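Local coordinates for ALBA-Domain Protein (PDB 7DL8), which probably binds RNA, as an Alba-domain protein of Trypanosoma brucei, at residues Ile49-Val53 with Asp86-Ile90; Lys22-Val26 with Ser54-Leu59; Pro10-Val14 with Thr29-Asp35. The contacts are given in a common frame with arbitrary orientation. Residues are numbered along the deposited sequence.

In the fold
All three contacts belong to one Alba domain, in which helices 22-34 and 49-61 lie on a mixed β-sheet. Interaction 1 is the most thoroughly buried: helix 49-61 meets strand 84-94 through aliphatic side chains that pack on each other and on backbone, with no hydrogen bond across. Interaction 2, its centre about 12 Å from that of interaction 1, sets the next turns of that helix against the start of helix 22-34 and adds Met58, the methylenes of Lys22 and, at the edge, Phe23. Interaction 3 takes the far end of helix 22-34, where a small apolar centre gives way to an exposed salt bridge. Interactions 1 and 2 touch the second subunit; interaction 3 touches no other chain.

Interaction 1: residues Ile49-Val53 with Asp86-Ile90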
ATOM      1  N   ILE A  49      -6.620  -3.231  -2.748  1.00 41.53           N
ATOM      2  CA  ILE A  49      -6.718  -4.524  -3.422  1.00 42.39           C
ATOM      3  C   ILE A  49      -5.665  -5.494  -2.896  1.00 46.13           C
ATOM      4  O   ILE A  49      -5.942  -6.684  -2.701  1.00 48.30           O
ATOM      5  CB  ILE A  49      -6.605  -4.331  -4.947  1.00 46.86           C
ATOM      6  CG1 ILE A  49      -7.907  -3.754  -5.509  1.00 39.64           C
ATOM      7  CG2 ILE A  49      -6.247  -5.638  -5.639  1.00 50.64           C
ATOM      8  CD1 ILE A  49      -7.825  -3.368  -6.970  1.00 34.91           C
ATOM      9  N   ASN A  50      -4.451  -5.001  -2.640  1.00 45.09           N
ATOM     10  CA  ASN A  50      -3.410  -5.866  -2.092  1.00 47.85           C
ATOM     11  C   ASN A  50      -3.780  -6.347  -0.693  1.00 47.54           C
ATOM     12  O   ASN A  50      -3.526  -7.504  -0.339  1.00 42.38           O
ATOM     13  CB  ASN A  50      -2.058  -5.146  -2.094  1.00 49.44           C
ATOM     14  CG  ASN A  50      -1.978  -4.041  -1.064  1.00 58.46           C
ATOM     15  OD1 ASN A  50      -2.858  -3.187  -0.985  1.00 62.27           O
ATOM     16  ND2 ASN A  50      -0.915  -4.052  -0.268  1.00 63.51           N
ATOM     17  N   GLU A  51      -4.377  -5.469   0.119  1.00 46.45           N
ATOM     18  CA  GLU A  51      -4.777  -5.853   1.468  1.00 47.19           C
ATOM     19  C   GLU A  51      -5.850  -6.937   1.446  1.00 47.39           C
ATOM     20  O   GLU A  51      -5.870  -7.806   2.325  1.00 48.18           O
ATOM     21  CB  GLU A  51      -5.273  -4.623   2.232  1.00 52.66           C
ATOM     22  CG  GLU A  51      -5.573  -4.864   3.702  1.00 60.92           C
ATOM     23  CD  GLU A  51      -6.262  -3.677   4.357  1.00 65.03           C
ATOM     24  OE1 GLU A  51      -6.238  -2.576   3.767  1.00 68.53           O
ATOM     25  OE2 GLU A  51      -6.829  -3.846   5.457  1.00 65.64           O
ATOM     26  N   ALA A  52      -6.746  -6.903   0.455  1.00 51.14           N
ATOM     27  CA  ALA A  52      -7.717  -7.982   0.302  1.00 46.61           C
ATOM     28  C   ALA A  52      -7.035  -9.301  -0.036  1.00 51.81           C
ATOM     29  O   ALA A  52      -7.518 -10.367   0.360  1.00 50.64           O
ATOM     30  CB  ALA A  52      -8.741  -7.629  -0.774  1.00 38.29           C
ATOM     31  N   VAL A  53      -5.924  -9.248  -0.774  1.00 50.90           N
ATOM     32  CA  VAL A  53      -5.186 -10.462  -1.098  1.00 46.95           C
ATOM     33  C   VAL A  53      -4.506 -11.015   0.148  1.00 49.79           C
ATOM     34  O   VAL A  53      -4.451 -12.234   0.356  1.00 49.05           O
ATOM     35  CB  VAL A  53      -4.174 -10.182  -2.225  1.00 46.91           C
ATOM     36  CG1 VAL A  53      -3.204 -11.345  -2.385  1.00 45.44           C
ATOM     37  CG2 VAL A  53      -4.901  -9.906  -3.533  1.00 46.48           C
ATOM     38  N   ASP A  86     -10.559   0.608  -9.666  1.00 53.05           N
ATOM     39  CA  ASP A  86     -10.469  -0.821  -9.926  1.00 53.93           C
ATOM     40  C   ASP A  86     -10.798  -1.615  -8.669  1.00 52.51           C
ATOM     41  O   ASP A  86     -10.598  -1.151  -7.543  1.00 54.42           O
ATOM     42  CB  ASP A  86      -9.076  -1.189 -10.436  1.00 59.40           C
ATOM     43  CG  ASP A  86      -8.796  -0.618 -11.810  1.00 65.76           C
ATOM     44  OD1 ASP A  86      -9.689  -0.692 -12.680  1.00 69.68           O
ATOM     45  OD2 ASP A  86      -7.690  -0.081 -12.017  1.00 63.99           O
ATOM     46  N   LYS A  87     -11.310  -2.826  -8.875  1.00 52.77           N
ATOM     47  CA  LYS A  87     -11.845  -3.641  -7.795  1.00 50.13           C
ATOM     48  C   LYS A  87     -11.480  -5.104  -7.999  1.00 49.71           C
ATOM     49  O   LYS A  87     -11.523  -5.611  -9.123  1.00 53.11           O
ATOM     50  CB  LYS A  87     -13.368  -3.475  -7.714  1.00 50.57           C
ATOM     51  CG  LYS A  87     -14.097  -4.534  -6.913  1.00 58.76           C
ATOM     52  CD  LYS A  87     -15.595  -4.284  -6.956  1.00 62.62           C
ATOM     53  CE  LYS A  87     -16.364  -5.347  -6.193  1.00 62.24           C
ATOM     54  NZ  LYS A  87     -17.827  -5.260  -6.461  1.00 61.41           N
ATOM     55  N   ILE A  88     -11.119  -5.774  -6.907  1.00 48.55           N
ATOM     56  CA  ILE A  88     -10.891  -7.214  -6.899  1.00 45.88           C
ATOM     57  C   ILE A  88     -11.966  -7.857  -6.034  1.00 49.42           C
ATOM     58  O   ILE A  88     -12.497  -7.234  -5.108  1.00 55.93           O
ATOM     59  CB  ILE A  88      -9.476  -7.575  -6.390  1.00 40.08           C
ATOM     60  CG1 ILE A  88      -9.095  -8.997  -6.811  1.00 35.20           C
ATOM     61  CG2 ILE A  88      -9.385  -7.424  -4.877  1.00 37.20           C
ATOM     62  CD1 ILE A  88      -7.659  -9.361  -6.501  1.00 40.14           C
ATOM     63  N   GLU A  89     -12.312  -9.102  -6.359  1.00 43.33           N
ATOM     64  CA  GLU A  89     -13.322  -9.848  -5.613  1.00 45.52           C
ATOM     65  C   GLU A  89     -12.905 -11.311  -5.555  1.00 47.63           C
ATOM     66  O   GLU A  89     -12.843 -11.981  -6.591  1.00 40.02           O
ATOM     67  CB  GLU A  89     -14.707  -9.703  -6.244  1.00 45.04           C
ATOM     68  CG  GLU A  89     -15.809 -10.399  -5.461  1.00 59.65           C
ATOM     69  CD  GLU A  89     -17.171 -10.254  -6.109  1.00 69.80           C
ATOM     70  OE1 GLU A  89     -17.441 -10.972  -7.095  1.00 68.43           O
ATOM     71  OE2 GLU A  89     -17.971  -9.423  -5.630  1.00 74.08           O
ATOM     72  N   ILE A  90     -12.615 -11.799  -4.352  1.00 45.51           N
ATOM     73  CA  ILE A  90     -12.214 -13.182  -4.125  1.00 44.06           C
ATOM     74  C   ILE A  90     -13.350 -13.906  -3.417  1.00 50.42           C
ATOM     75  O   ILE A  90     -13.826 -13.455  -2.368  1.00 51.39           O
ATOM     76  CB  ILE A  90     -10.915 -13.265  -3.304  1.00 44.48           C
ATOM     77  CG1 ILE A  90      -9.793 -12.496  -4.005  1.00 47.40           C
ATOM     78  CG2 ILE A  90     -10.517 -14.716  -3.080  1.00 43.07           C
ATOM     79  CD1 ILE A  90      -8.978 -11.623  -3.076  1.00 46.51           C
TER
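Helix-on-sheet packing of the α/β Alba fold brings the first turn of helix 49-61 onto strand 84-94. The two short segments run nearly parallel, at 10°, with axes 8.7 Å apart, and no hydrogen bond crosses between them: the fit is made by aliphatic side chains. Ile49 and Ala52 direct their CA-CB bonds toward the strand, and Ile88 and Ile90 point back, whereas Lys87 and Glu89 lie on the other side of the sheet. Ile49 (chi1 m, chi2 t) is extended, so CD1 reaches the backbone at Asp86 O, 3.6 Å away, while its CG2 meets Ile88 CG2 at 3.7 Å. Ile88, with both chi angles t, sends its CD1 to Val53 CG2 at 4.1 Å. Between these larger residues, small Ala52 lets the helix come close, its CB 4.2 Å from Ile88 CG2. Beta-branched residues suit the strand, and their methyls give the helix a broad apolar surface. At the start of the segment 86-90 the carboxylate of Asp86 turns away from the helix and forms a salt bridge with Arg74, and the same region packs against the second subunit, where Val53 meets Asp86 of that chain. Farther along, Ile90 has chi1 m but chi2 between wells at 135°, a conformation that places its CD1 3.9 Å from Ala52 O.

Interaction 2: residues Lys22-Val26 with Ser54-Leu59; sequences KFLFV and SVVEML
Two helices packed on the sheet of the Alba fold cross here. Residues 22-26 form the start of helix 22-34 and residues 54-59 lie in the second half of helix 49-61, both with regular helical phi/psi. Their axes approach to 9.3 Å at a signed crossing angle of -57°, with Lys22 and Val55 nearest in register (CA to CA 5.6 Å). The principal bump is Val26 (chi1 t): its CG2 enters the hollow between Val55 and Met58, 3.5 Å from Val55 O, 3.8 Å from Val55 CG1 and 4.0 Å from Met58 CB. Its other methyl, CG1, meets Leu59 CD2 at 3.9 Å. From the second helix, Val55 (chi1 t) pushes CG2 between Lys22 CB, at 3.8 Å, and Phe25 CB, at 4.1 Å. Lys22 (chi1 p) supplies methylenes to the contact, while its NZ leads away to Tyr18 O of the third subunit. Such a long side chain can serve both places. Flexible Met58 (m, t, p) makes a Met-aromatic contact with Phe23 (chi1 m) at the outer edge, SD lying 5.3 Å from the ring centroid at an oblique angle, with Met58 CE 4.0 Å from Phe23 CD1.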
ATOM      1  N   LYS A  22      -6.763  -6.193   8.765  1.00 50.51           N
ATOM      2  CA  LYS A  22      -6.773  -7.497   8.110  1.00 51.30           C
ATOM      3  C   LYS A  22      -7.162  -8.606   9.082  1.00 45.95           C
ATOM      4  O   LYS A  22      -7.776  -9.600   8.678  1.00 45.13           O
ATOM      5  CB  LYS A  22      -5.407  -7.786   7.479  1.00 52.15           C
ATOM      6  CG  LYS A  22      -4.263  -7.940   8.472  1.00 56.48           C
ATOM      7  CD  LYS A  22      -2.911  -7.899   7.772  1.00 53.18           C
ATOM      8  CE  LYS A  22      -1.781  -8.230   8.735  1.00 50.26           C
ATOM      9  NZ  LYS A  22      -1.014  -7.016   9.131  1.00 54.00           N
ATOM     10  N   PHE A  23      -6.801  -8.462  10.361  1.00 44.41           N
ATOM     11  CA  PHE A  23      -7.175  -9.464  11.353  1.00 45.10           C
ATOM     12  C   PHE A  23      -8.685  -9.501  11.550  1.00 44.76           C
ATOM     13  O   PHE A  23      -9.267 -10.573  11.752  1.00 38.69           O
ATOM     14  CB  PHE A  23      -6.482  -9.174  12.685  1.00 45.56           C
ATOM     15  CG  PHE A  23      -4.982  -9.146  12.603  1.00 52.16           C
ATOM     16  CD1 PHE A  23      -4.252 -10.322  12.573  1.00 55.01           C
ATOM     17  CD2 PHE A  23      -4.303  -7.940  12.561  1.00 50.41           C
ATOM     18  CE1 PHE A  23      -2.870 -10.296  12.504  1.00 54.34           C
ATOM     19  CE2 PHE A  23      -2.923  -7.906  12.489  1.00 50.08           C
ATOM     20  CZ  PHE A  23      -2.206  -9.086  12.460  1.00 52.67           C
ATOM     21  N   LEU A  24      -9.337  -8.338  11.489  1.00 40.72           N
ATOM     22  CA  LEU A  24     -10.782  -8.288  11.674  1.00 34.35           C
ATOM     23  C   LEU A  24     -11.515  -8.914  10.493  1.00 43.78           C
ATOM     24  O   LEU A  24     -12.502  -9.634  10.682  1.00 48.89           O
ATOM     25  CB  LEU A  24     -11.229  -6.840  11.884  1.00 41.61           C
ATOM     26  CG  LEU A  24     -12.734  -6.567  11.914  1.00 50.81           C
ATOM     27  CD1 LEU A  24     -13.403  -7.350  13.034  1.00 38.58           C
ATOM     28  CD2 LEU A  24     -12.998  -5.078  12.064  1.00 54.68           C
ATOM     29  N   PHE A  25     -11.047  -8.657   9.268  1.00 42.07           N
ATOM     30  CA  PHE A  25     -11.709  -9.226   8.098  1.00 45.21           C
ATOM     31  C   PHE A  25     -11.492 -10.731   8.003  1.00 45.79           C
ATOM     32  O   PHE A  25     -12.361 -11.448   7.494  1.00 43.43           O
ATOM     33  CB  PHE A  25     -11.215  -8.546   6.820  1.00 44.23           C
ATOM     34  CG  PHE A  25     -11.445  -7.063   6.790  1.00 35.25           C
ATOM     35  CD1 PHE A  25     -12.686  -6.534   7.102  1.00 35.80           C
ATOM     36  CD2 PHE A  25     -10.422  -6.198   6.437  1.00 36.39           C
ATOM     37  CE1 PHE A  25     -12.901  -5.168   7.074  1.00 33.29           C
ATOM     38  CE2 PHE A  25     -10.629  -4.831   6.408  1.00 41.44           C
ATOM     39  CZ  PHE A  25     -11.871  -4.316   6.725  1.00 39.71           C
ATOM     40  N   VAL A  26     -10.347 -11.225   8.482  1.00 44.95           N
ATOM     41  CA  VAL A  26     -10.137 -12.668   8.560  1.00 42.98           C
ATOM     42  C   VAL A  26     -11.115 -13.297   9.545  1.00 43.43           C
ATOM     43  O   VAL A  26     -11.714 -14.344   9.269  1.00 44.09           O
ATOM     44  CB  VAL A  26      -8.673 -12.973   8.935  1.00 44.61           C
ATOM     45  CG1 VAL A  26      -8.534 -14.401   9.441  1.00 40.50           C
ATOM     46  CG2 VAL A  26      -7.759 -12.740   7.741  1.00 39.94           C
ATOM     47  N   SER A  54      -3.998 -10.130   1.009  1.00 51.15           N
ATOM     48  CA  SER A  54      -3.367 -10.581   2.243  1.00 49.51           C
ATOM     49  C   SER A  54      -4.375 -11.210   3.196  1.00 38.78           C
ATOM     50  O   SER A  54      -4.030 -12.142   3.931  1.00 48.67           O
ATOM     51  CB  SER A  54      -2.652  -9.411   2.922  1.00 54.93           C
ATOM     52  OG  SER A  54      -2.468  -9.656   4.306  1.00 65.08           O
ATOM     53  N   VAL A  55      -5.619 -10.727   3.191  1.00 44.65           N
ATOM     54  CA  VAL A  55      -6.654 -11.330   4.028  1.00 47.01           C
ATOM     55  C   VAL A  55      -6.928 -12.763   3.586  1.00 47.04           C
ATOM     56  O   VAL A  55      -7.083 -13.667   4.417  1.00 49.66           O
ATOM     57  CB  VAL A  55      -7.931 -10.470   4.000  1.00 45.70           C
ATOM     58  CG1 VAL A  55      -9.131 -11.265   4.491  1.00 46.33           C
ATOM     59  CG2 VAL A  55      -7.742  -9.216   4.841  1.00 37.24           C
ATOM     60  N   VAL A  56      -6.959 -12.999   2.273  1.00 45.53           N
ATOM     61  CA  VAL A  56      -7.244 -14.337   1.767  1.00 45.45           C
ATOM     62  C   VAL A  56      -6.043 -15.254   1.972  1.00 47.17           C
ATOM     63  O   VAL A  56      -6.197 -16.434   2.314  1.00 42.19           O
ATOM     64  CB  VAL A  56      -7.662 -14.266   0.288  1.00 42.82           C
ATOM     65  CG1 VAL A  56      -7.711 -15.658  -0.329  1.00 38.60           C
ATOM     66  CG2 VAL A  56      -9.006 -13.566   0.149  1.00 45.88           C
ATOM     67  N   GLU A  57      -4.830 -14.729   1.777  1.00 41.50           N
ATOM     68  CA  GLU A  57      -3.635 -15.537   1.998  1.00 42.63           C
ATOM     69  C   GLU A  57      -3.496 -15.940   3.461  1.00 48.23           C
ATOM     70  O   GLU A  57      -3.026 -17.044   3.758  1.00 45.55           O
ATOM     71  CB  GLU A  57      -2.391 -14.780   1.531  1.00 44.54           C
ATOM     72  CG  GLU A  57      -2.226 -14.715   0.017  1.00 51.59           C
ATOM     73  CD  GLU A  57      -2.347 -16.072  -0.652  1.00 58.31           C
ATOM     74  OE1 GLU A  57      -1.681 -17.026  -0.196  1.00 61.52           O
ATOM     75  OE2 GLU A  57      -3.106 -16.185  -1.637  1.00 58.67           O
ATOM     76  N   MET A  58      -3.902 -15.066   4.385  1.00 47.72           N
ATOM     77  CA  MET A  58      -3.896 -15.432   5.798  1.00 46.83           C
ATOM     78  C   MET A  58      -4.866 -16.574   6.072  1.00 43.76           C
ATOM     79  O   MET A  58      -4.545 -17.505   6.822  1.00 49.84           O
ATOM     80  CB  MET A  58      -4.246 -14.218   6.656  1.00 55.31           C
ATOM     81  CG  MET A  58      -3.089 -13.262   6.878  1.00 66.43           C
ATOM     82  SD  MET A  58      -3.507 -11.948   8.037  1.00 76.23           S
ATOM     83  CE  MET A  58      -3.742 -12.893   9.541  1.00 65.13           C
ATOM     84  N   LEU A  59      -6.057 -16.520   5.473  1.00 47.30           N
ATOM     85  CA  LEU A  59      -7.006 -17.620   5.613  1.00 45.93           C
ATOM     86  C   LEU A  59      -6.466 -18.897   4.984  1.00 46.82           C
ATOM     87  O   LEU A  59      -6.750 -19.996   5.472  1.00 44.29           O
ATOM     88  CB  LEU A  59      -8.352 -17.243   4.991  1.00 47.21           C
ATOM     89  CG  LEU A  59      -9.144 -16.140   5.692  1.00 47.17           C
ATOM     90  CD1 LEU A  59      -9.918 -15.316   4.678  1.00 51.72           C
ATOM     91  CD2 LEU A  59     -10.076 -16.740   6.729  1.00 45.27           C
TER

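Interaction 3: residues Pro10-Val14 with Thr29-Asp35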
ATOM      1  N   PRO A  10     -24.485  -7.499   0.581  1.00 53.10           N
ATOM      2  CA  PRO A  10     -25.032  -8.690   1.241  1.00 52.56           C
ATOM      3  C   PRO A  10     -24.249  -9.043   2.498  1.00 49.32           C
ATOM      4  O   PRO A  10     -23.146  -8.551   2.745  1.00 53.86           O
ATOM      5  CB  PRO A  10     -24.906  -9.782   0.172  1.00 55.48           C
ATOM      6  CG  PRO A  10     -24.839  -9.037  -1.124  1.00 55.83           C
ATOM      7  CD  PRO A  10     -24.099  -7.771  -0.814  1.00 49.06           C
ATOM      8  N   ARG A  11     -24.851  -9.918   3.307  1.00 49.69           N
ATOM      9  CA  ARG A  11     -24.237 -10.295   4.576  1.00 52.82           C
ATOM     10  C   ARG A  11     -22.924 -11.039   4.360  1.00 49.85           C
ATOM     11  O   ARG A  11     -21.972 -10.866   5.129  1.00 50.09           O
ATOM     12  CB  ARG A  11     -25.202 -11.148   5.401  1.00 52.75           C
ATOM     13  CG  ARG A  11     -24.653 -11.544   6.764  1.00 46.75           C
ATOM     14  CD  ARG A  11     -25.472 -12.651   7.406  1.00 52.07           C
ATOM     15  NE  ARG A  11     -24.887 -13.093   8.670  1.00 57.33           N
ATOM     16  CZ  ARG A  11     -24.499 -14.340   8.921  1.00 55.05           C
ATOM     17  NH1 ARG A  11     -24.635 -15.279   7.996  1.00 49.74           N
ATOM     18  NH2 ARG A  11     -23.976 -14.648  10.100  1.00 63.26           N
ATOM     19  N   ASN A  12     -22.852 -11.868   3.317  1.00 48.21           N
ATOM     20  CA  ASN A  12     -21.668 -12.674   3.044  1.00 52.30           C
ATOM     21  C   ASN A  12     -20.663 -11.960   2.149  1.00 51.66           C
ATOM     22  O   ASN A  12     -19.916 -12.617   1.411  1.00 55.35           O
ATOM     23  CB  ASN A  12     -22.072 -14.013   2.425  1.00 45.81           C
ATOM     24  CG  ASN A  12     -22.823 -13.849   1.121  1.00 44.45           C
ATOM     25  OD1 ASN A  12     -23.279 -12.755   0.786  1.00 53.88           O
ATOM     26  ND2 ASN A  12     -22.950 -14.936   0.371  1.00 45.98           N
ATOM     27  N   SER A  13     -20.625 -10.631   2.193  1.00 45.85           N
ATOM     28  CA  SER A  13     -19.672  -9.844   1.423  1.00 47.99           C
ATOM     29  C   SER A  13     -18.882  -8.979   2.393  1.00 48.55           C
ATOM     30  O   SER A  13     -19.455  -8.122   3.073  1.00 55.69           O
ATOM     31  CB  SER A  13     -20.381  -8.984   0.374  1.00 51.03           C
ATOM     32  OG  SER A  13     -19.579  -7.882  -0.012  1.00 55.18           O
ATOM     33  N   VAL A  14     -17.573  -9.201   2.446  1.00 45.90           N
ATOM     34  CA  VAL A  14     -16.670  -8.476   3.330  1.00 48.03           C
ATOM     35  C   VAL A  14     -15.856  -7.515   2.477  1.00 51.19           C
ATOM     36  O   VAL A  14     -15.128  -7.939   1.571  1.00 54.34           O
ATOM     37  CB  VAL A  14     -15.757  -9.431   4.116  1.00 45.39           C
ATOM     38  CG1 VAL A  14     -14.826  -8.647   5.031  1.00 38.19           C
ATOM     39  CG2 VAL A  14     -16.588 -10.424   4.910  1.00 40.92           C
ATOM     40  N   THR A  29     -14.726 -13.197   8.128  1.00 42.24           N
ATOM     41  CA  THR A  29     -14.890 -14.234   7.113  1.00 41.47           C
ATOM     42  C   THR A  29     -15.026 -15.611   7.750  1.00 41.47           C
ATOM     43  O   THR A  29     -15.872 -16.414   7.339  1.00 41.46           O
ATOM     44  CB  THR A  29     -13.708 -14.210   6.141  1.00 43.76           C
ATOM     45  OG1 THR A  29     -13.546 -12.886   5.613  1.00 37.43           O
ATOM     46  CG2 THR A  29     -13.936 -15.186   4.996  1.00 39.77           C
ATOM     47  N   LYS A  30     -14.202 -15.902   8.762  1.00 41.44           N
ATOM     48  CA  LYS A  30     -14.306 -17.179   9.458  1.00 42.94           C
ATOM     49  C   LYS A  30     -15.648 -17.313  10.166  1.00 39.26           C
ATOM     50  O   LYS A  30     -16.281 -18.374  10.121  1.00 39.62           O
ATOM     51  CB  LYS A  30     -13.157 -17.328  10.458  1.00 47.08           C
ATOM     52  CG  LYS A  30     -11.838 -17.746   9.834  1.00 42.34           C
ATOM     53  CD  LYS A  30     -10.819 -18.129  10.897  1.00 45.97           C
ATOM     54  CE  LYS A  30     -10.176 -16.903  11.521  1.00 49.50           C
ATOM     55  NZ  LYS A  30      -8.978 -17.259  12.330  1.00 46.99           N
ATOM     56  N   HIS A  31     -16.096 -16.244  10.828  1.00 39.54           N
ATOM     57  CA  HIS A  31     -17.365 -16.289  11.546  1.00 38.36           C
ATOM     58  C   HIS A  31     -18.538 -16.464  10.589  1.00 44.50           C
ATOM     59  O   HIS A  31     -19.491 -17.189  10.896  1.00 47.71           O
ATOM     60  CB  HIS A  31     -17.537 -15.023  12.383  1.00 44.02           C
ATOM     61  CG  HIS A  31     -18.918 -14.842  12.932  1.00 49.46           C
ATOM     62  ND1 HIS A  31     -19.407 -15.590  13.981  1.00 50.79           N
ATOM     63  CD2 HIS A  31     -19.914 -13.995  12.579  1.00 49.59           C
ATOM     64  CE1 HIS A  31     -20.643 -15.214  14.250  1.00 49.73           C
ATOM     65  NE2 HIS A  31     -20.975 -14.246  13.413  1.00 52.04           N
ATOM     66  N   LEU A  32     -18.487 -15.808   9.427  1.00 42.65           N
ATOM     67  CA  LEU A  32     -19.588 -15.916   8.475  1.00 42.99           C
ATOM     68  C   LEU A  32     -19.670 -17.317   7.883  1.00 46.09           C
ATOM     69  O   LEU A  32     -20.768 -17.856   7.704  1.00 49.54           O
ATOM     70  CB  LEU A  32     -19.429 -14.876   7.366  1.00 45.57           C
ATOM     71  CG  LEU A  32     -19.731 -13.421   7.731  1.00 47.40           C
ATOM     72  CD1 LEU A  32     -19.348 -12.492   6.589  1.00 46.70           C
ATOM     73  CD2 LEU A  32     -21.196 -13.251   8.097  1.00 47.14           C
ATOM     74  N   LEU A  33     -18.521 -17.935   7.601  1.00 45.57           N
ATOM     75  CA  LEU A  33     -18.536 -19.299   7.083  1.00 42.31           C
ATOM     76  C   LEU A  33     -19.035 -20.278   8.136  1.00 48.35           C
ATOM     77  O   LEU A  33     -19.804 -21.195   7.827  1.00 49.78           O
ATOM     78  CB  LEU A  33     -17.140 -19.698   6.605  1.00 38.19           C
ATOM     79  CG  LEU A  33     -16.597 -19.000   5.357  1.00 43.79           C
ATOM     80  CD1 LEU A  33     -15.143 -19.378   5.122  1.00 39.89           C
ATOM     81  CD2 LEU A  33     -17.447 -19.343   4.143  1.00 42.42           C
ATOM     82  N   HIS A  34     -18.643 -20.073   9.395  1.00 45.34           N
ATOM     83  CA  HIS A  34     -19.078 -20.961  10.466  1.00 51.54           C
ATOM     84  C   HIS A  34     -20.566 -20.810  10.753  1.00 52.73           C
ATOM     85  O   HIS A  34     -21.210 -21.769  11.195  1.00 48.47           O
ATOM     86  CB  HIS A  34     -18.255 -20.690  11.724  1.00 48.98           C
ATOM     87  CG  HIS A  34     -18.719 -21.445  12.930  1.00 54.69           C
ATOM     88  ND1 HIS A  34     -18.636 -22.819  13.027  1.00 55.71           N
ATOM     89  CD2 HIS A  34     -19.257 -21.019  14.096  1.00 53.65           C
ATOM     90  CE1 HIS A  34     -19.112 -23.205  14.196  1.00 53.37           C
ATOM     91  NE2 HIS A  34     -19.495 -22.131  14.865  1.00 54.97           N
ATOM     92  N   ASP A  35     -21.127 -19.628  10.510  1.00 49.23           N
ATOM     93  CA  ASP A  35     -22.534 -19.348  10.792  1.00 52.17           C
ATOM     94  C   ASP A  35     -23.419 -19.519   9.559  1.00 61.80           C
ATOM     95  O   ASP A  35     -24.318 -18.710   9.313  1.00 73.22           O
ATOM     96  CB  ASP A  35     -22.683 -17.946  11.375  1.00 60.24           C
ATOM     97  CG  ASP A  35     -24.054 -17.705  11.984  1.00 70.71           C
ATOM     98  OD1 ASP A  35     -24.761 -18.693  12.273  1.00 72.26           O
ATOM     99  OD2 ASP A  35     -24.424 -16.526  12.171  1.00 73.00           O
TER
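Residues 10-13 form a type I β turn, closed by a weak hydrogen bond from Ser13 N to Pro10 O (3.3 Å), and the chain then enters strand 13-16. Opposite lies the last part of helix 22-34, which Asp35 ends by leaving helical phi/psi. Leu32 is the central side chain: branched and apolar, it presents two methyls, CD1 lying 3.8 Å from Val14 CG2 and 3.4 Å from Arg11 O. Its CD2 lies over one face of the Arg11 guanidinium, 3.6 Å from CZ. Arg11, with chi1 to chi3 all t, passes across this leucine to exposed Asp35, where NH2 and OD2 form a salt bridge at 2.8 Å whose hydrogen bond is weak; its NH1 makes a salt bridge with Glu37, its stronger partner. Together these elements belong to the β-α-β unit of strand 13-16, helix 22-34 and strand 39-45: Val14, Thr29 and Leu32 all touch Val40 of the neighbouring strand, while His31 and His34 meet Tyr102 of helix 98-123.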